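Local coordinates for dihydropteroate synthase (Stenotrophomonas maltophilia, PDB 7L6P), which probably condenses para-aminobenzoate with 6-hydroxymethyl-7,8-dihydropterin diphosphate to give 7,8-dihydropteroate, the precursor of folates, at residues R29-V34 against L67-G72. Numbering follows the deposited sequence.
Sequences RVMGIV and LLDIGG
Met31 to Val34 and Leu67 to Ile70 pair in parallel register as the first two strands of a TIM barrel, linked through helix 49-62. The backbone ladder begins with a weak hydrogen bond from Leu67 N to Val30 O. It tightens where Gly32 N meets Leu67 O at 2.7 Å, returns through Asp69 N to Gly32 O at 2.9 Å, and runs on through Val34 N to Asp69 O and Gly71 N to Val34 O. Inside the barrel, Met31 extends with CG anti to its backbone N (chi1 172°) and chi2 also anti, which puts SD 3.8 Å from Asp69 CB; the bend at chi3 then turns CE to 3.6 Å from Leu67 CD1. The buried Asp69 carboxylate is hydrogen-bonded at OD1 to Ser107 OG, while OD2 takes a salt bridge from Arg269 NE and a hydrogen bond from Asn128 ND2. Its side chain comes within about 4 Å (nearest atoms) of a bound imidazole, probably a crystallisation additive. On the outer face Ile70 CD1 reaches Val34 CB at 3.5 Å, while Leu68 CD2 lies 4.0 Å from Gly32 CA. Helix 49-62 covers Val34 and Leu68; helix 84-101 covers Ile70. Such a parallel beta-alpha-beta crossover is typical of the TIM barrel, the fold of the pterin-binding enzymes.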
loop_
_atom_site.group_PDB
_atom_site.type_symbol
_atom_site.label_atom_id
_atom_site.label_comp_id
_atom_site.label_asym_id
_atom_site.label_seq_id
_atom_site.Cartn_x
_atom_site.Cartn_y
_atom_site.Cartn_z
ATOM N N ARG A 29 -12.950 -0.895 -7.838
ATOM C CA ARG A 29 -13.464 0.459 -7.993
ATOM C C ARG A 29 -13.373 1.194 -6.664
ATOM O O ARG A 29 -13.447 0.576 -5.600
ATOM C CB ARG A 29 -14.903 0.441 -8.493
ATOM C CG ARG A 29 -14.972 -0.241 -9.822
ATOM C CD ARG A 29 -13.972 0.436 -10.711
ATOM N NE ARG A 29 -14.070 0.040 -12.102
ATOM C CZ ARG A 29 -13.806 0.854 -13.110
ATOM N NH1 ARG A 29 -13.513 2.128 -12.899
ATOM N NH2 ARG A 29 -13.753 0.360 -14.348
ATOM N N VAL A 30 -13.181 2.514 -6.733
ATOM C CA VAL A 30 -12.999 3.336 -5.542
ATOM C C VAL A 30 -14.269 4.132 -5.271
ATOM O O VAL A 30 -14.701 4.936 -6.110
ATOM C CB VAL A 30 -11.804 4.284 -5.676
ATOM C CG1 VAL A 30 -11.672 5.046 -4.380
ATOM C CG2 VAL A 30 -10.539 3.509 -6.016
ATOM N N MET A 31 -14.838 3.926 -4.082
ATOM C CA MET A 31 -16.014 4.638 -3.596
ATOM C C MET A 31 -15.557 5.739 -2.649
ATOM O O MET A 31 -14.907 5.451 -1.639
ATOM C CB MET A 31 -16.961 3.662 -2.887
ATOM C CG MET A 31 -18.136 4.293 -2.152
ATOM S SD MET A 31 -19.045 3.131 -1.088
ATOM C CE MET A 31 -20.382 2.531 -2.142
ATOM N N GLY A 32 -15.875 6.991 -2.977
ATOM C CA GLY A 32 -15.526 8.112 -2.110
ATOM C C GLY A 32 -16.553 8.357 -1.012
ATOM O O GLY A 32 -17.755 8.273 -1.234
ATOM N N ILE A 33 -16.064 8.695 0.171
ATOM C CA ILE A 33 -16.925 8.932 1.327
ATOM C C ILE A 33 -17.282 10.413 1.389
ATOM O O ILE A 33 -16.397 11.271 1.363
ATOM C CB ILE A 33 -16.246 8.460 2.619
ATOM C CG1 ILE A 33 -16.018 6.949 2.534
ATOM C CG2 ILE A 33 -17.045 8.901 3.874
ATOM C CD1 ILE A 33 -15.223 6.387 3.669
ATOM N N VAL A 34 -18.581 10.715 1.397
ATOM C CA VAL A 34 -19.085 12.090 1.449
ATOM C C VAL A 34 -20.071 12.153 2.611
ATOM O O VAL A 34 -21.266 11.871 2.451
ATOM C CB VAL A 34 -19.756 12.523 0.142
ATOM C CG1 VAL A 34 -20.195 13.976 0.232
ATOM C CG2 VAL A 34 -18.847 12.296 -1.056
ATOM N N LEU A 67 -17.397 6.153 -7.578
ATOM C CA LEU A 67 -18.733 6.302 -7.028
ATOM C C LEU A 67 -18.606 6.985 -5.677
ATOM O O LEU A 67 -17.530 7.009 -5.073
ATOM C CB LEU A 67 -19.459 4.948 -6.919
ATOM C CG LEU A 67 -18.963 3.850 -5.972
ATOM C CD1 LEU A 67 -20.067 2.795 -5.757
ATOM C CD2 LEU A 67 -17.684 3.196 -6.469
ATOM N N LEU A 68 -19.709 7.573 -5.232
ATOM C CA LEU A 68 -19.748 8.352 -4.005
ATOM C C LEU A 68 -20.815 7.804 -3.066
ATOM O O LEU A 68 -21.852 7.305 -3.507
ATOM C CB LEU A 68 -20.023 9.820 -4.316
ATOM C CG LEU A 68 -18.990 10.494 -5.217
ATOM C CD1 LEU A 68 -19.430 11.908 -5.504
ATOM C CD2 LEU A 68 -17.602 10.477 -4.569
ATOM N N ASP A 69 -20.556 7.891 -1.766
ATOM C CA ASP A 69 -21.473 7.392 -0.747
ATOM C C ASP A 69 -21.893 8.551 0.144
ATOM O O ASP A 69 -21.050 9.137 0.827
ATOM C CB ASP A 69 -20.834 6.287 0.091
ATOM C CG ASP A 69 -21.865 5.481 0.855
ATOM O OD1 ASP A 69 -22.954 5.230 0.278
ATOM O OD2 ASP A 69 -21.595 5.102 2.026
ATOM N N ILE A 70 -23.189 8.869 0.145
ATOM C CA ILE A 70 -23.719 10.049 0.825
ATOM C C ILE A 70 -24.398 9.612 2.114
ATOM O O ILE A 70 -25.294 8.765 2.091
ATOM C CB ILE A 70 -24.695 10.821 -0.073
ATOM C CG1 ILE A 70 -24.111 11.002 -1.477
ATOM C CG2 ILE A 70 -25.022 12.171 0.543
ATOM C CD1 ILE A 70 -22.762 11.641 -1.507
ATOM N N GLY A 71 -23.964 10.170 3.237
ATOM C CA GLY A 71 -24.515 9.812 4.531
ATOM C C GLY A 71 -24.725 11.034 5.406
ATOM O O GLY A 71 -23.952 11.995 5.369
ATOM N N GLY A 72 -25.771 10.961 6.231
ATOM C CA GLY A 72 -26.213 12.060 7.068
ATOM C C GLY A 72 -26.095 11.820 8.559
ATOM O O GLY A 72 -26.393 12.715 9.358
#